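Local coordinates for protein DNA polymerase beta (Leishmania infantum, PDB 4P4O) that catalyses template-directed addition of deoxynucleotides to DNA as a family X polymerase and probably fills gaps during base excision repair, at residues 243-248 and 271-276; 177-182 and 199-204; 316-321 and 350-355; 123-128 and 147-152. All coordinates share one frame; numbering follows the deposited sequence.

Interaction 1 (243-248 and 271-276); sequences KYMGMG and RVDIRL. With nucleotides of chain B; nucleotides of chain D.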
# COMPACT_ATOMS: atom_id res chain seq x y z
N LYS A 243 8.07 5.66 0.55
CA LYS A 243 7.10 4.84 1.27
C LYS A 243 7.57 4.48 2.68
O LYS A 243 8.67 3.97 2.88
CB LYS A 243 6.80 3.56 0.47
CG LYS A 243 5.79 2.62 1.17
CD LYS A 243 5.58 1.34 0.37
CE LYS A 243 4.34 0.56 0.85
NZ LYS A 243 4.22 -0.80 0.19
N TYR A 244 6.72 4.73 3.66
CA TYR A 244 6.99 4.31 5.01
C TYR A 244 5.93 3.28 5.42
O TYR A 244 4.75 3.50 5.19
CB TYR A 244 6.97 5.51 5.97
CG TYR A 244 6.84 5.09 7.42
CD1 TYR A 244 7.98 4.82 8.19
CD2 TYR A 244 5.59 4.88 7.99
CE1 TYR A 244 7.86 4.42 9.52
CE2 TYR A 244 5.47 4.46 9.33
CZ TYR A 244 6.60 4.23 10.08
OH TYR A 244 6.49 3.82 11.39
N MET A 245 6.35 2.17 6.02
CA MET A 245 5.40 1.20 6.59
C MET A 245 5.79 0.94 8.04
O MET A 245 6.93 0.55 8.31
CB MET A 245 5.45 -0.15 5.86
CG MET A 245 5.07 -0.14 4.39
SD MET A 245 4.89 -1.85 3.81
CE MET A 245 6.56 -2.46 3.96
N GLY A 246 4.85 1.12 8.96
CA GLY A 246 5.14 0.91 10.36
C GLY A 246 3.91 0.82 11.22
O GLY A 246 2.81 0.54 10.74
N MET A 247 4.10 1.04 12.52
CA MET A 247 3.03 0.93 13.50
C MET A 247 2.83 2.27 14.17
O MET A 247 3.78 2.85 14.71
CB MET A 247 3.40 -0.12 14.56
CG MET A 247 3.68 -1.51 13.99
SD MET A 247 2.21 -2.25 13.24
CE MET A 247 0.97 -2.03 14.51
N GLY A 248 1.60 2.76 14.16
CA GLY A 248 1.29 4.01 14.82
C GLY A 248 0.21 3.84 15.87
O GLY A 248 -0.74 3.08 15.68
N ARG A 271 -1.29 -0.59 11.89
CA ARG A 271 -0.47 -0.51 10.70
C ARG A 271 -0.73 0.83 10.01
O ARG A 271 -1.88 1.19 9.71
CB ARG A 271 -0.72 -1.71 9.77
CG ARG A 271 0.01 -2.99 10.23
CD ARG A 271 1.46 -3.02 9.74
NE ARG A 271 1.47 -3.01 8.28
CZ ARG A 271 1.78 -1.95 7.52
NH1 ARG A 271 2.18 -0.81 8.09
NH2 ARG A 271 1.71 -2.04 6.20
N VAL A 272 0.35 1.57 9.81
CA VAL A 272 0.30 2.86 9.15
C VAL A 272 1.25 2.86 7.96
O VAL A 272 2.44 2.56 8.12
CB VAL A 272 0.69 4.01 10.11
CG1 VAL A 272 0.74 5.35 9.35
CG2 VAL A 272 -0.30 4.08 11.26
N ASP A 273 0.70 3.15 6.78
CA ASP A 273 1.50 3.38 5.57
C ASP A 273 1.44 4.85 5.20
O ASP A 273 0.37 5.46 5.18
CB ASP A 273 0.97 2.58 4.38
CG ASP A 273 1.21 1.09 4.52
OD1 ASP A 273 2.05 0.68 5.35
OD2 ASP A 273 0.55 0.32 3.79
N ILE A 274 2.60 5.43 4.89
CA ILE A 274 2.62 6.78 4.37
C ILE A 274 3.31 6.78 3.02
O ILE A 274 4.43 6.25 2.89
CB ILE A 274 3.35 7.74 5.32
CG1 ILE A 274 2.80 7.58 6.74
CG2 ILE A 274 3.21 9.21 4.84
CD1 ILE A 274 3.65 8.28 7.81
N ARG A 275 2.64 7.34 2.01
CA ARG A 275 3.22 7.50 0.67
C ARG A 275 3.43 8.97 0.31
O ARG A 275 2.50 9.77 0.37
CB ARG A 275 2.33 6.85 -0.39
CG ARG A 275 2.21 5.31 -0.29
CD ARG A 275 3.50 4.60 -0.71
NE ARG A 275 3.96 4.98 -2.06
CZ ARG A 275 3.82 4.22 -3.15
NH1 ARG A 275 3.24 3.03 -3.05
NH2 ARG A 275 4.26 4.65 -4.34
N LEU A 276 4.66 9.33 -0.06
CA LEU A 276 4.95 10.69 -0.48
C LEU A 276 4.73 10.81 -1.99
O LEU A 276 5.33 10.06 -2.77
CB LEU A 276 6.39 11.05 -0.11
CG LEU A 276 6.91 12.41 -0.55
CD1 LEU A 276 6.03 13.57 0.02
CD2 LEU A 276 8.38 12.56 -0.15
P DT B 6 1.03 -5.06 3.55
OP1 DT B 6 0.51 -4.58 4.86
OP2 DT B 6 0.51 -6.31 2.99
O5' DT B 6 0.86 -3.91 2.45
C5' DT B 6 1.26 -2.56 2.65
C4' DT B 6 0.96 -1.76 1.38
O4' DT B 6 1.76 -2.27 0.28
C3' DT B 6 -0.47 -1.85 0.86
C2' DT B 6 -0.32 -1.52 -0.62
C1' DT B 6 1.10 -2.02 -0.94
N1 DT B 6 1.15 -3.28 -1.74
C2 DT B 6 1.21 -3.13 -3.10
O2 DT B 6 1.22 -2.04 -3.63
N3 DT B 6 1.28 -4.29 -3.81
C4 DT B 6 1.27 -5.57 -3.30
O4 DT B 6 1.31 -6.52 -4.07
C5 DT B 6 1.20 -5.69 -1.86
C7 DT B 6 1.19 -7.07 -1.23
C6 DT B 6 1.14 -4.55 -1.14
P DC D 9 10.72 3.35 -1.33
OP1 DC D 9 10.55 4.52 -0.45
OP2 DC D 9 11.68 3.41 -2.45
O5' DC D 9 11.10 2.06 -0.47
C5' DC D 9 10.25 1.59 0.58
C4' DC D 9 10.88 0.43 1.33
O4' DC D 9 10.67 -0.79 0.56
C3' DC D 9 12.39 0.50 1.62
O3' DC D 9 12.54 -0.06 2.93
C2' DC D 9 12.97 -0.35 0.47
C1' DC D 9 11.91 -1.44 0.32
N1 DC D 9 11.81 -2.16 -1.02
C2 DC D 9 11.77 -3.57 -1.04
O2 DC D 9 11.85 -4.22 0.02
N3 DC D 9 11.67 -4.20 -2.25
C4 DC D 9 11.61 -3.50 -3.38
N4 DC D 9 11.52 -4.21 -4.52
C5 DC D 9 11.64 -2.06 -3.39
C6 DC D 9 11.74 -1.45 -2.20
P DA D 8 7.99 2.95 -7.34
OP1 DA D 8 8.12 4.42 -7.32
OP2 DA D 8 8.96 2.18 -8.15
O5' DA D 8 8.03 2.37 -5.85
C5' DA D 8 7.12 2.83 -4.87
C4' DA D 8 7.61 2.40 -3.49
O4' DA D 8 7.31 1.00 -3.23
C3' DA D 8 9.11 2.55 -3.27
O3' DA D 8 9.26 2.97 -1.92
C2' DA D 8 9.65 1.14 -3.53
C1' DA D 8 8.50 0.25 -3.09
N9 DA D 8 8.35 -0.97 -3.89
C8 DA D 8 8.29 -1.07 -5.26
N7 DA D 8 8.16 -2.31 -5.70
C5 DA D 8 8.12 -3.07 -4.54
C6 DA D 8 7.98 -4.45 -4.31
N6 DA D 8 7.85 -5.36 -5.28
N1 DA D 8 7.97 -4.86 -3.02
C2 DA D 8 8.10 -3.96 -2.04
N3 DA D 8 8.23 -2.64 -2.13
C4 DA D 8 8.23 -2.26 -3.42
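The guanidinium of Arg-271 makes its polar bonds at its edge: Gly-246 O, Asp-273 OD1 and phosphate oxygen OP1 of thymidine DT6 of chain B all lie in its plane. A second guanidinium, that of Arg-275, has the sugar of DA8 of chain D over one face, while its NH2 is salt-bridged to Glu-312. Arg-271 folds back over the neighbouring strand 243-248 because its chain bends twice, at chi2 (-85°) and chi3 (-61°). Arg-271 NH1 then donates to Gly-246 O at 3.0 Å, and that oxygen also takes the backbone N-H of Val-272 at 2.8 Å. Arg-271 NH1 and NH2 both close on the single oxygen OD1 of Asp-273, with NH2 the nearer at 2.9 Å, and NH2 continues to OP1 of DT6 in an almost straight bond of 3.1 Å. Met-247 SD packs against Arg-271 CD from the adjacent strand.

The two antiparallel strands belong to the palm of the polymerase. On the Tyr-244 and Ile-274 side they face helix 219-229, and the opposite side carries the DNA. There Lys-243 is fully extended and runs past the bent Arg-275, with Lys-243 CG 3.6 Å from Arg-275 CD. Lys-243 NZ reaches O4' of DT6 at 2.9 Å, and the backbone N of Lys-243 holds OP1 of DC9 of chain D.

Asp-273 OD2 sits close to Asp-198, which binds magnesium along with Asp-196. Two nitrogens on OD1 probably restrict how the carboxylate turns, so Arg-271 probably acts as a second-shell residue that positions Asp-273 beside the metal site and ties it to the DNA backbone of chain B.

Interaction 2 (177-182 and 199-204); sequences KDFSIL and AILSRT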
# COMPACT_ATOMS: atom_id res chain seq x y z
N LYS A 177 2.01 24.64 5.92
CA LYS A 177 0.83 24.67 5.08
C LYS A 177 1.10 24.26 3.62
O LYS A 177 0.15 24.03 2.86
CB LYS A 177 0.19 26.06 5.13
CG LYS A 177 1.01 27.12 4.42
CD LYS A 177 0.22 28.40 4.22
CE LYS A 177 1.02 29.38 3.35
NZ LYS A 177 0.30 30.67 3.12
N ASP A 178 2.36 24.18 3.22
CA ASP A 178 2.70 23.69 1.88
C ASP A 178 2.38 22.21 1.70
O ASP A 178 2.39 21.71 0.57
CB ASP A 178 4.18 23.90 1.55
CG ASP A 178 4.54 25.35 1.29
OD1 ASP A 178 3.63 26.20 1.18
OD2 ASP A 178 5.75 25.63 1.20
N PHE A 179 2.13 21.50 2.80
CA PHE A 179 1.91 20.05 2.74
C PHE A 179 0.52 19.62 3.13
O PHE A 179 -0.19 20.34 3.82
CB PHE A 179 2.95 19.28 3.56
CG PHE A 179 4.27 19.13 2.87
CD1 PHE A 179 5.22 20.15 2.94
CD2 PHE A 179 4.55 17.99 2.13
CE1 PHE A 179 6.44 20.02 2.28
CE2 PHE A 179 5.76 17.85 1.48
CZ PHE A 179 6.71 18.87 1.55
N SER A 180 0.13 18.44 2.70
CA SER A 180 -1.20 17.95 2.96
C SER A 180 -1.20 16.44 3.21
O SER A 180 -0.40 15.69 2.62
CB SER A 180 -2.13 18.33 1.80
OG SER A 180 -3.36 17.65 1.87
N ILE A 181 -2.09 16.00 4.09
CA ILE A 181 -2.23 14.58 4.40
C ILE A 181 -3.64 14.17 4.04
O ILE A 181 -4.59 14.85 4.40
CB ILE A 181 -2.07 14.31 5.91
CG1 ILE A 181 -0.60 14.25 6.31
CG2 ILE A 181 -2.74 12.98 6.27
CD1 ILE A 181 0.09 12.96 5.87
N LEU A 182 -3.79 13.06 3.34
CA LEU A 182 -5.12 12.49 3.12
C LEU A 182 -5.12 10.99 3.42
O LEU A 182 -4.22 10.25 3.00
CB LEU A 182 -5.58 12.74 1.67
CG LEU A 182 -6.95 12.17 1.29
CD1 LEU A 182 -8.10 12.96 1.93
CD2 LEU A 182 -7.10 12.11 -0.22
N ALA A 199 -1.99 6.55 4.26
CA ALA A 199 -1.90 8.00 4.12
C ALA A 199 -1.14 8.41 2.87
O ALA A 199 -0.17 7.75 2.46
CB ALA A 199 -1.25 8.62 5.35
N ILE A 200 -1.58 9.52 2.27
CA ILE A 200 -0.83 10.16 1.20
C ILE A 200 -0.37 11.49 1.73
O ILE A 200 -1.18 12.27 2.24
CB ILE A 200 -1.69 10.47 -0.05
CG1 ILE A 200 -2.23 9.19 -0.67
CG2 ILE A 200 -0.87 11.25 -1.09
CD1 ILE A 200 -3.19 9.46 -1.82
N LEU A 201 0.93 11.74 1.61
CA LEU A 201 1.52 13.02 1.95
C LEU A 201 1.93 13.71 0.66
O LEU A 201 2.61 13.13 -0.18
CB LEU A 201 2.72 12.81 2.87
CG LEU A 201 3.59 14.03 3.20
CD1 LEU A 201 2.81 15.09 4.06
CD2 LEU A 201 4.91 13.60 3.89
N SER A 202 1.50 14.96 0.48
CA SER A 202 1.82 15.66 -0.75
C SER A 202 1.82 17.19 -0.57
O SER A 202 1.24 17.72 0.37
CB SER A 202 0.85 15.25 -1.87
OG SER A 202 -0.49 15.59 -1.56
N ARG A 203 2.52 17.87 -1.47
CA ARG A 203 2.49 19.32 -1.51
C ARG A 203 1.19 19.83 -2.14
O ARG A 203 0.65 19.24 -3.08
CB ARG A 203 3.73 19.87 -2.24
CG ARG A 203 5.03 19.57 -1.50
CD ARG A 203 6.26 20.04 -2.26
NE ARG A 203 6.24 21.48 -2.48
CZ ARG A 203 6.71 22.38 -1.61
NH1 ARG A 203 7.24 21.98 -0.47
NH2 ARG A 203 6.64 23.67 -1.90
N THR A 204 0.65 20.90 -1.58
CA THR A 204 -0.58 21.47 -2.09
C THR A 204 -0.38 22.07 -3.47
O THR A 204 0.74 22.20 -3.96
CB THR A 204 -1.09 22.58 -1.18
OG1 THR A 204 -0.12 23.63 -1.16
CG2 THR A 204 -1.29 22.05 0.25
O HOH W 1 -0.78 25.58 0.59
O HOH W 2 7.83 23.76 1.88
O HOH W 3 -1.90 14.41 0.47
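This antiparallel pair, strand 179-183 against 193-203, forms part of the palm sheet of the nucleotidyltransferase fold, immediately after the magnesium-binding aspartates Asp-196 and Asp-198 on the second strand. Four backbone bonds join Ser-180 to Ser-202 and Leu-182 to Ile-200, and Thr-204 N adds a fifth to Asp-178 O at 2.9 Å at the end of strand 193-203, just before strand 179-183 begins.

On one face Phe-179, Ile-181 and Leu-201 gather under helix 157-175, where Cys-171 meets all three; Arg-203 shares their face. Leu-201 is central: its CD1 touches both Phe-179 CD2 and Ile-181 CD1, each at 3.9 Å. CG of Arg-203 lies over one face of the Phe-179 ring in a CH-pi contact, 3.8 Å from the centroid. With chi3 bent to 60°, the guanidinium turns back to stand almost perpendicular to that ring (89°), beside Asp-178. The Asp-178 carboxylate meets it through a long salt bridge and a water that bridges Asp-178 OD2 and Arg-203 NH1, while Arg-203 NH2 is hydrogen-bonded to Pro-208 O.

Helix 282-290 covers the other face, over Leu-182, Ile-200 and Ser-202. Here one water bridges the strands: it donates to Ser-180 O and to Ile-200 O, and its third neighbour is Ser-202 OG at 2.7 Å.

Interaction 3 (316-321 and 350-355); sequences FKLGTP and EDKRVE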
# COMPACT_ATOMS: atom_id res chain seq x y z
N PHE A 316 -0.57 7.65 -18.59
CA PHE A 316 0.39 7.83 -19.67
C PHE A 316 -0.12 7.16 -20.94
O PHE A 316 -0.45 5.97 -20.94
CB PHE A 316 1.75 7.26 -19.25
CG PHE A 316 2.27 7.82 -17.95
CD1 PHE A 316 3.04 8.98 -17.94
CD2 PHE A 316 1.98 7.19 -16.75
CE1 PHE A 316 3.50 9.53 -16.74
CE2 PHE A 316 2.45 7.72 -15.53
CZ PHE A 316 3.21 8.89 -15.53
N LYS A 317 -0.20 7.93 -22.01
CA LYS A 317 -0.69 7.37 -23.26
C LYS A 317 0.48 6.80 -24.06
O LYS A 317 1.24 7.53 -24.70
CB LYS A 317 -1.48 8.41 -24.06
CG LYS A 317 -2.21 7.83 -25.29
CD LYS A 317 -3.13 8.86 -25.96
CE LYS A 317 -4.19 8.22 -26.87
NZ LYS A 317 -3.57 7.42 -27.96
N LEU A 318 0.62 5.48 -24.03
CA LEU A 318 1.74 4.81 -24.68
C LEU A 318 1.51 4.46 -26.16
O LEU A 318 2.47 4.39 -26.93
CB LEU A 318 2.11 3.53 -23.92
CG LEU A 318 2.33 3.64 -22.41
CD1 LEU A 318 2.85 2.33 -21.88
CD2 LEU A 318 3.29 4.79 -22.08
N GLY A 319 0.26 4.24 -26.55
CA GLY A 319 -0.03 4.00 -27.96
C GLY A 319 -0.24 2.53 -28.23
O GLY A 319 -0.77 1.81 -27.38
N THR A 320 0.19 2.08 -29.40
CA THR A 320 0.03 0.67 -29.78
C THR A 320 0.92 -0.20 -28.91
O THR A 320 1.82 0.31 -28.25
CB THR A 320 0.37 0.42 -31.26
OG1 THR A 320 1.79 0.51 -31.44
CG2 THR A 320 -0.34 1.44 -32.15
N PRO A 321 0.65 -1.51 -28.89
CA PRO A 321 1.39 -2.41 -28.00
C PRO A 321 2.88 -2.46 -28.33
O PRO A 321 3.68 -2.71 -27.43
CB PRO A 321 0.73 -3.77 -28.25
CG PRO A 321 -0.64 -3.44 -28.73
CD PRO A 321 -0.47 -2.20 -29.56
N GLU A 350 7.38 10.92 -19.12
CA GLU A 350 6.64 12.13 -18.78
C GLU A 350 6.01 12.76 -20.04
O GLU A 350 4.93 13.33 -19.98
CB GLU A 350 7.55 13.13 -18.05
CG GLU A 350 6.88 14.42 -17.64
CD GLU A 350 5.82 14.24 -16.56
OE1 GLU A 350 5.93 13.32 -15.71
OE2 GLU A 350 4.86 15.02 -16.57
N ASP A 351 6.69 12.63 -21.18
CA ASP A 351 6.14 13.11 -22.44
C ASP A 351 4.84 12.40 -22.82
O ASP A 351 4.14 12.85 -23.72
CB ASP A 351 7.15 12.92 -23.58
CG ASP A 351 8.26 13.93 -23.55
OD1 ASP A 351 8.12 14.94 -22.82
OD2 ASP A 351 9.28 13.72 -24.25
N LYS A 352 4.56 11.28 -22.17
CA LYS A 352 3.38 10.48 -22.51
C LYS A 352 2.22 10.85 -21.60
O LYS A 352 1.11 10.38 -21.81
CB LYS A 352 3.67 8.98 -22.36
CG LYS A 352 4.82 8.47 -23.25
CD LYS A 352 4.53 8.77 -24.70
CE LYS A 352 5.76 8.59 -25.60
NZ LYS A 352 6.60 7.41 -25.23
N ARG A 353 2.50 11.68 -20.60
CA ARG A 353 1.50 12.01 -19.58
C ARG A 353 0.27 12.68 -20.17
O ARG A 353 0.39 13.64 -20.93
CB ARG A 353 2.07 12.94 -18.50
CG ARG A 353 1.00 13.29 -17.44
CD ARG A 353 1.49 14.25 -16.34
NE ARG A 353 2.64 13.74 -15.61
CZ ARG A 353 2.55 12.98 -14.52
NH1 ARG A 353 1.36 12.65 -14.04
NH2 ARG A 353 3.65 12.56 -13.91
N VAL A 354 -0.90 12.18 -19.79
CA VAL A 354 -2.14 12.94 -19.93
C VAL A 354 -2.42 13.61 -18.59
O VAL A 354 -2.66 12.93 -17.59
CB VAL A 354 -3.31 12.04 -20.34
CG1 VAL A 354 -4.60 12.83 -20.36
CG2 VAL A 354 -3.04 11.41 -21.72
N GLU A 355 -2.34 14.94 -18.55
CA GLU A 355 -2.54 15.64 -17.29
C GLU A 355 -3.97 15.49 -16.81
O GLU A 355 -4.91 15.60 -17.59
CB GLU A 355 -2.23 17.12 -17.43
CG GLU A 355 -0.77 17.45 -17.58
CD GLU A 355 -0.55 18.93 -17.79
OE1 GLU A 355 -0.94 19.72 -16.90
OE2 GLU A 355 -0.02 19.30 -18.85
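Lys-352 O accepts the backbone N-H of Lys-317 at 2.8 Å, the hydrogen bond that ties the short edge strand 353-354 to strand 314-317 in the small antiparallel sheet of the thumb. The donor comes in 33° away from the carbonyl plane, and the same oxygen also receives a CA-H contact from Phe-316. A second backbone bond, between Val-354 and Leu-315, carries the pairing beyond the two segments. Before the strand, the chain makes a type I turn from Glu-350 to Arg-353, closed by Arg-353 N to Glu-350 O.

Phe-316 and Arg-353 form a non-hydrogen-bonded pair, their side chains on one face of the sheet. The Phe-316 ring brings CD1 up to Arg-353 CA at 3.8 Å, and its edge is turned toward the carbonyl carbon of Lys-352. Pro-345 and Leu-349 pack on the same phenylalanine. Farther out, the far end of the ring lies over one face of the Arg-353 guanidinium, the two planes 60° apart, with Phe-316 CZ 4.0 Å from Arg-353 NH2.

That guanidinium is held in place by Glu-350 in a side-on, two-pronged salt bridge, and NH1 binds Tyr-313 O. Both carboxylate oxygens are near the guanidinium plane: Arg-353 NH2 meets the syn lone pair of Glu-350 OE1 at 3.0 Å, and Arg-353 NE meets Glu-350 OE2 at 2.7 Å.

Interaction 4 (123-128 and 147-152); sequences TVDELL and YFYDIN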
# COMPACT_ATOMS: atom_id res chain seq x y z
N THR A 123 2.83 -22.99 13.72
CA THR A 123 1.84 -22.02 14.17
C THR A 123 2.44 -20.64 14.43
O THR A 123 3.61 -20.52 14.79
CB THR A 123 1.17 -22.53 15.46
OG1 THR A 123 0.30 -23.63 15.14
CG2 THR A 123 0.38 -21.44 16.13
N VAL A 124 1.64 -19.60 14.23
CA VAL A 124 2.05 -18.25 14.62
C VAL A 124 2.50 -18.21 16.08
O VAL A 124 3.52 -17.60 16.40
CB VAL A 124 0.92 -17.24 14.42
CG1 VAL A 124 1.37 -15.86 14.87
CG2 VAL A 124 0.49 -17.20 12.97
N ASP A 125 1.75 -18.87 16.96
CA ASP A 125 2.05 -18.81 18.39
C ASP A 125 3.42 -19.40 18.71
O ASP A 125 4.15 -18.91 19.57
CB ASP A 125 0.93 -19.46 19.22
CG ASP A 125 -0.37 -18.67 19.16
OD1 ASP A 125 -0.31 -17.45 18.87
OD2 ASP A 125 -1.44 -19.24 19.40
N GLU A 126 3.76 -20.46 17.99
CA GLU A 126 5.08 -21.06 18.12
C GLU A 126 6.14 -20.10 17.62
O GLU A 126 7.22 -20.00 18.21
CB GLU A 126 5.13 -22.39 17.37
CG GLU A 126 4.17 -23.41 17.93
CD GLU A 126 3.96 -24.58 16.99
OE1 GLU A 126 4.30 -24.47 15.79
OE2 GLU A 126 3.45 -25.61 17.45
N LEU A 127 5.83 -19.40 16.53
CA LEU A 127 6.73 -18.38 15.99
C LEU A 127 6.97 -17.25 16.99
O LEU A 127 8.10 -16.83 17.19
CB LEU A 127 6.22 -17.82 14.66
CG LEU A 127 7.06 -16.68 14.05
CD1 LEU A 127 8.51 -17.09 13.84
CD2 LEU A 127 6.47 -16.19 12.74
N LEU A 128 5.90 -16.77 17.63
CA LEU A 128 6.05 -15.72 18.64
C LEU A 128 6.97 -16.18 19.76
O LEU A 128 7.84 -15.44 20.20
CB LEU A 128 4.71 -15.28 19.23
CG LEU A 128 3.63 -14.86 18.22
CD1 LEU A 128 2.42 -14.28 18.93
CD2 LEU A 128 4.16 -13.87 17.21
N TYR A 147 4.08 -7.26 16.78
CA TYR A 147 2.78 -6.60 16.74
C TYR A 147 1.65 -7.45 16.14
O TYR A 147 0.55 -6.95 15.91
CB TYR A 147 2.89 -5.27 15.98
CG TYR A 147 3.67 -4.22 16.73
CD1 TYR A 147 3.03 -3.39 17.64
CD2 TYR A 147 5.04 -4.07 16.55
CE1 TYR A 147 3.72 -2.42 18.33
CE2 TYR A 147 5.75 -3.10 17.25
CZ TYR A 147 5.07 -2.28 18.14
OH TYR A 147 5.74 -1.31 18.84
N PHE A 148 1.93 -8.73 15.91
CA PHE A 148 0.97 -9.58 15.23
C PHE A 148 -0.47 -9.44 15.72
O PHE A 148 -1.39 -9.23 14.92
CB PHE A 148 1.40 -11.05 15.28
CG PHE A 148 0.39 -11.98 14.67
CD1 PHE A 148 0.26 -12.08 13.30
CD2 PHE A 148 -0.46 -12.71 15.48
CE1 PHE A 148 -0.68 -12.91 12.72
CE2 PHE A 148 -1.41 -13.56 14.91
CZ PHE A 148 -1.52 -13.66 13.53
N TYR A 149 -0.67 -9.56 17.03
CA TYR A 149 -2.03 -9.54 17.60
C TYR A 149 -2.74 -8.20 17.41
O TYR A 149 -3.94 -8.18 17.11
CB TYR A 149 -2.02 -9.95 19.08
CG TYR A 149 -1.60 -11.40 19.29
CD1 TYR A 149 -2.18 -12.43 18.55
CD2 TYR A 149 -0.61 -11.74 20.20
CE1 TYR A 149 -1.79 -13.75 18.73
CE2 TYR A 149 -0.22 -13.05 20.39
CZ TYR A 149 -0.82 -14.05 19.66
OH TYR A 149 -0.43 -15.36 19.85
N ASP A 150 -2.02 -7.10 17.58
CA ASP A 150 -2.57 -5.77 17.30
C ASP A 150 -2.89 -5.59 15.83
O ASP A 150 -3.91 -5.01 15.47
CB ASP A 150 -1.61 -4.67 17.74
CG ASP A 150 -1.68 -4.37 19.21
OD1 ASP A 150 -2.37 -5.12 19.93
OD2 ASP A 150 -1.06 -3.38 19.65
N ILE A 151 -2.00 -6.07 14.96
CA ILE A 151 -2.22 -5.97 13.52
C ILE A 151 -3.50 -6.72 13.10
O ILE A 151 -4.20 -6.29 12.20
CB ILE A 151 -0.98 -6.46 12.73
CG1 ILE A 151 0.19 -5.49 12.92
CG2 ILE A 151 -1.30 -6.59 11.23
CD1 ILE A 151 1.55 -6.11 12.70
N ASN A 152 -3.83 -7.83 13.78
CA ASN A 152 -5.03 -8.59 13.42
C ASN A 152 -6.35 -7.99 13.91
O ASN A 152 -7.41 -8.53 13.61
CB ASN A 152 -4.95 -10.04 13.88
CG ASN A 152 -3.97 -10.85 13.06
OD1 ASN A 152 -3.45 -10.38 12.03
ND2 ASN A 152 -3.72 -12.07 13.49
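Leu-128 and Phe-148 mark the nearest approach of the two backbones, their CA atoms 8.7 Å apart, so side chains alone join helix 124-130 to the short helix 148-151. Tyr-147 both leaves the helical conformation and occupies the N-cap position of that second helix. Both segments belong to the fingers region of the polymerase.

The side chains of Val-124 and Phe-148 approach from opposite directions, methyl to ring face. Methyl CG1 of Val-124 sits over one face of the phenylalanine ring in a CH-pi contact, 3.7 Å from the centroid and 15° off the normal. The ring is carried across to it because CG of Phe-148 extends opposite its backbone N (chi1 176°). Leu-128 lies against both aromatic residues, its CD2 near Phe-148 CB at 4.4 Å and its CD1 obliquely against the Tyr-149 ring. The tyrosine hydroxyl points to Asp-125, whose OD1 is in the plane of the ring and accepts a hydrogen bond from OH; the modelled length is too short to be trusted in detail.

The contact thus joins a buried hydrocarbon patch, made by Val-124 and Phe-148, to a polar pair, Asp-125 and Tyr-149, on the exposed side. Shape and dispersion between the hydrocarbon groups probably supply most of its cohesion.

Along the chain the order is interaction 4, then 2, 1 and 3, running from fingers through palm to thumb. Interactions 1 and 2 share the palm sheet, centres about 14 Å apart: strands 270-277 and 193-203 are parallel neighbours, linked by probable hydrogen bonds from Ala-199 N to Asp-273 O and from Leu-201 N to Arg-275 O. Interactions 4 and 1 have centres about 20 Å apart, and Ile-151 packs there on Met-247 and Arg-271, so the fingers rest directly on the palm. Interaction 3 touches none of the others; it and interaction 4 have centres about 45 Å apart, across the chain's centre. The palm contacts therefore lie between two outlying subdomains, with the magnesium site close to interaction 1.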